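MRNA export factor MEX67 (PDB 1Q40) probably serves in the export of messenger RNA from the nucleus. Local coordinates at residues B[146-154]-B[167-178]. Sequence-based numbering, arbitrary orientation.
Sequences AQPEVDGSA and YHSGPKHKRIPL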
loop_
_atom_site.group_PDB
_atom_site.type_symbol
_atom_site.label_atom_id
_atom_site.label_comp_id
_atom_site.label_asym_id
_atom_site.label_seq_id
_atom_site.Cartn_x
_atom_site.Cartn_y
_atom_site.Cartn_z
ATOM N N ALA B 146 8.145 -10.723 -21.304
ATOM C CA ALA B 146 8.934 -10.016 -22.300
ATOM C C ALA B 146 9.322 -8.627 -21.814
ATOM O O ALA B 146 8.683 -8.068 -20.914
ATOM C CB ALA B 146 8.167 -9.918 -23.648
ATOM N N GLN B 147 10.388 -8.094 -22.413
ATOM C CA GLN B 147 10.854 -6.729 -22.155
ATOM C C GLN B 147 9.708 -5.774 -22.466
ATOM O O GLN B 147 8.811 -6.126 -23.230
ATOM C CB GLN B 147 12.090 -6.407 -23.031
ATOM C CG GLN B 147 11.799 -6.293 -24.531
ATOM C CD GLN B 147 13.053 -6.192 -25.424
ATOM O OE1 GLN B 147 14.089 -6.795 -25.135
ATOM N NE2 GLN B 147 12.936 -5.446 -26.523
ATOM N N PRO B 148 9.713 -4.576 -21.889
ATOM C CA PRO B 148 8.700 -3.577 -22.244
ATOM C C PRO B 148 8.794 -3.163 -23.718
ATOM O O PRO B 148 9.853 -3.256 -24.335
ATOM C CB PRO B 148 9.008 -2.393 -21.309
ATOM C CG PRO B 148 10.364 -2.609 -20.832
ATOM C CD PRO B 148 10.642 -4.081 -20.860
ATOM N N GLU B 149 7.677 -2.724 -24.274
ATOM C CA GLU B 149 7.654 -2.201 -25.633
ATOM C C GLU B 149 8.668 -1.068 -25.801
ATOM O O GLU B 149 9.406 -1.024 -26.793
ATOM C CB GLU B 149 6.253 -1.722 -26.003
ATOM C CG GLU B 149 6.174 -1.037 -27.362
ATOM C CD GLU B 149 4.751 -0.804 -27.827
ATOM O OE1 GLU B 149 3.820 -0.953 -27.010
ATOM O OE2 GLU B 149 4.567 -0.460 -29.014
ATOM N N VAL B 150 8.711 -0.185 -24.806
ATOM C CA VAL B 150 9.584 0.986 -24.786
ATOM C C VAL B 150 10.527 0.872 -23.589
ATOM O O VAL B 150 10.079 0.725 -22.453
ATOM C CB VAL B 150 8.754 2.282 -24.661
ATOM C CG1 VAL B 150 9.659 3.532 -24.558
ATOM C CG2 VAL B 150 7.798 2.415 -25.835
ATOM N N ASP B 151 11.832 0.944 -23.838
ATOM C CA ASP B 151 12.825 0.762 -22.770
ATOM C C ASP B 151 12.981 2.059 -21.991
ATOM O O ASP B 151 13.554 3.013 -22.497
ATOM C CB ASP B 151 14.175 0.336 -23.360
ATOM C CG ASP B 151 15.133 -0.241 -22.312
ATOM O OD1 ASP B 151 15.082 0.156 -21.115
ATOM O OD2 ASP B 151 15.975 -1.120 -22.616
ATOM N N GLY B 152 12.453 2.097 -20.772
ATOM C CA GLY B 152 12.565 3.276 -19.922
ATOM C C GLY B 152 13.571 3.133 -18.792
ATOM O O GLY B 152 13.421 3.784 -17.768
ATOM N N SER B 153 14.597 2.304 -18.981
ATOM C CA SER B 153 15.513 1.911 -17.905
ATOM C C SER B 153 16.670 2.886 -17.645
ATOM O O SER B 153 17.096 3.061 -16.499
ATOM C CB SER B 153 16.082 0.507 -18.178
ATOM O OG SER B 153 16.884 0.489 -19.343
ATOM N N ALA B 154 17.195 3.505 -18.701
ATOM C CA ALA B 154 18.325 4.438 -18.567
ATOM C C ALA B 154 17.942 5.659 -17.733
ATOM O O ALA B 154 17.127 6.489 -18.162
ATOM C CB ALA B 154 18.821 4.882 -19.945
ATOM N N TYR B 167 18.062 -4.057 -30.609
ATOM C CA TYR B 167 17.162 -4.937 -29.851
ATOM C C TYR B 167 16.198 -4.192 -28.906
ATOM O O TYR B 167 15.238 -4.786 -28.402
ATOM C CB TYR B 167 17.981 -5.971 -29.072
ATOM C CG TYR B 167 18.944 -6.757 -29.946
ATOM C CD1 TYR B 167 20.298 -6.849 -29.626
ATOM C CD2 TYR B 167 18.499 -7.402 -31.101
ATOM C CE1 TYR B 167 21.184 -7.568 -30.435
ATOM C CE2 TYR B 167 19.374 -8.122 -31.914
ATOM C CZ TYR B 167 20.713 -8.200 -31.575
ATOM O OH TYR B 167 21.575 -8.906 -32.379
ATOM N N HIS B 168 16.464 -2.905 -28.669
ATOM C CA HIS B 168 15.601 -2.043 -27.846
ATOM C C HIS B 168 15.825 -0.558 -28.166
ATOM O O HIS B 168 16.839 -0.191 -28.761
ATOM C CB HIS B 168 15.863 -2.284 -26.353
ATOM C CG HIS B 168 17.190 -1.766 -25.888
ATOM N ND1 HIS B 168 18.363 -2.476 -26.042
ATOM C CD2 HIS B 168 17.532 -0.602 -25.289
ATOM C CE1 HIS B 168 19.368 -1.773 -25.549
ATOM N NE2 HIS B 168 18.891 -0.631 -25.089
ATOM N N SER B 169 14.876 0.286 -27.761
ATOM C CA SER B 169 14.994 1.738 -27.929
ATOM C C SER B 169 15.849 2.342 -26.820
ATOM O O SER B 169 16.102 1.700 -25.811
ATOM C CB SER B 169 13.611 2.406 -27.940
ATOM O OG SER B 169 12.944 2.284 -26.689
ATOM N N GLY B 170 16.277 3.584 -27.014
ATOM C CA GLY B 170 17.081 4.290 -26.032
ATOM C C GLY B 170 18.539 3.858 -26.021
ATOM O O GLY B 170 18.956 3.066 -26.873
ATOM N N PRO B 171 19.308 4.369 -25.055
ATOM C CA PRO B 171 20.753 4.099 -24.973
ATOM C C PRO B 171 21.099 2.635 -24.692
ATOM O O PRO B 171 20.305 1.907 -24.084
ATOM C CB PRO B 171 21.225 4.984 -23.801
ATOM C CG PRO B 171 20.099 5.932 -23.518
ATOM C CD PRO B 171 18.850 5.246 -23.961
ATOM N N LYS B 172 22.290 2.231 -25.135
ATOM C CA LYS B 172 22.770 0.860 -24.974
ATOM C C LYS B 172 23.013 0.507 -23.500
ATOM O O LYS B 172 23.441 1.349 -22.706
ATOM C CB LYS B 172 24.054 0.639 -25.788
ATOM C CG LYS B 172 24.276 -0.802 -26.233
ATOM C CD LYS B 172 25.437 -0.921 -27.231
ATOM C CE LYS B 172 25.424 -2.267 -27.970
ATOM N NZ LYS B 172 26.240 -2.235 -29.223
ATOM N N HIS B 173 22.699 -0.739 -23.151
ATOM C CA HIS B 173 22.951 -1.294 -21.818
ATOM C C HIS B 173 22.923 -2.824 -21.885
ATOM O O HIS B 173 22.428 -3.398 -22.855
ATOM C CB HIS B 173 21.912 -0.790 -20.809
ATOM C CG HIS B 173 20.517 -1.256 -21.096
ATOM N ND1 HIS B 173 19.998 -2.417 -20.569
ATOM C CD2 HIS B 173 19.540 -0.725 -21.873
ATOM C CE1 HIS B 173 18.758 -2.578 -20.999
ATOM N NE2 HIS B 173 18.457 -1.566 -21.791
ATOM N N LYS B 174 23.454 -3.486 -20.860
ATOM C CA LYS B 174 23.461 -4.952 -20.844
ATOM C C LYS B 174 22.058 -5.454 -20.517
ATOM O O LYS B 174 21.270 -4.745 -19.888
ATOM C CB LYS B 174 24.496 -5.509 -19.850
ATOM C CG LYS B 174 25.407 -6.592 -20.449
ATOM C CD LYS B 174 26.476 -5.991 -21.387
ATOM C CE LYS B 174 27.260 -7.070 -22.142
ATOM N NZ LYS B 174 27.239 -6.865 -23.635
ATOM N N ARG B 175 21.768 -6.677 -20.949
ATOM C CA ARG B 175 20.432 -7.268 -20.842
ATOM C C ARG B 175 19.917 -7.363 -19.394
ATOM O O ARG B 175 20.545 -7.996 -18.554
ATOM C CB ARG B 175 20.442 -8.668 -21.463
ATOM C CG ARG B 175 19.161 -9.075 -22.168
ATOM C CD ARG B 175 19.310 -10.372 -22.949
ATOM N NE ARG B 175 19.642 -11.494 -22.059
ATOM C CZ ARG B 175 20.624 -12.388 -22.253
ATOM N NH1 ARG B 175 21.430 -12.333 -23.316
ATOM N NH2 ARG B 175 20.803 -13.360 -21.360
ATOM N N ILE B 176 18.767 -6.741 -19.121
ATOM C CA ILE B 176 18.117 -6.823 -17.809
ATOM C C ILE B 176 17.307 -8.118 -17.732
ATOM O O ILE B 176 16.541 -8.412 -18.642
ATOM C CB ILE B 176 17.186 -5.608 -17.579
ATOM C CG1 ILE B 176 17.994 -4.306 -17.618
ATOM C CG2 ILE B 176 16.462 -5.728 -16.245
ATOM C CD1 ILE B 176 17.176 -3.078 -17.817
ATOM N N PRO B 177 17.461 -8.895 -16.663
ATOM C CA PRO B 177 16.723 -10.153 -16.550
ATOM C C PRO B 177 15.232 -9.930 -16.270
ATOM O O PRO B 177 14.837 -8.943 -15.639
ATOM C CB PRO B 177 17.422 -10.879 -15.395
ATOM C CG PRO B 177 18.030 -9.801 -14.567
ATOM C CD PRO B 177 18.321 -8.662 -15.492
ATOM N N LEU B 178 14.418 -10.830 -16.800
ATOM C CA LEU B 178 13.001 -10.869 -16.491
ATOM C C LEU B 178 12.837 -11.826 -15.319
ATOM O O LEU B 178 13.532 -12.829 -15.242
ATOM C CB LEU B 178 12.189 -11.336 -17.704
ATOM C CG LEU B 178 12.331 -10.523 -18.997
ATOM C CD1 LEU B 178 11.715 -11.277 -20.157
ATOM C CD2 LEU B 178 11.719 -9.144 -18.887
HETATM O O HOH W 1 12.285 -0.905 -26.535
#
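Residues 167-178 curl round 146-154 without strand pairing, their CA atoms closest at Asp151 and Ser169 (5.7 Å), and both belong to the long loop that joins strands 134-146 and 181-190 of the NTF2-like fold. Its middle, 155-164, is not modelled. The centre of the contact is Asp151, whose two carboxylate oxygens divide their work. OD1 accepts from the backbone N of Ser153 in an Asx turn and also from the Ser153 hydroxyl. OD2 takes a nearly straight hydrogen bond from His173 NE2 (2.7 Å), on its syn side though tilted from the carboxylate plane; the donor's ring stands almost perpendicular to that plane, 88° away. With Ser153 N on one oxygen and His173 NE2 on the other, the carboxylate is probably ionised and fixed in rotation. Ser153 OG also lies over one face of the His173 ring, while ND1 of that ring donates to Lys174 O. His173 NE2 sits above a face of the His168 ring, near its rim, and His168 NE2 is held in turn by Pro171 O. On the flank, the Gln147 chain runs extended beyond CG and carries NE2 to Tyr167 O (3.0 Å), the acceptor lying in the amide plane. Water 1 links Glu149 O to Ser169 N. Apolar touches are few: Ala154 CB meets Pro171 CG, and Ile176, which also packs on Tyr72, brings CD1 against Ser153 CB. Beside the end of strand 134-146, Leu178 has CG anti to its carbonyl carbon (chi1 -57°), which with an extended chi2 of 168° brings CD1 to 3.7 Å from Ala146 CA.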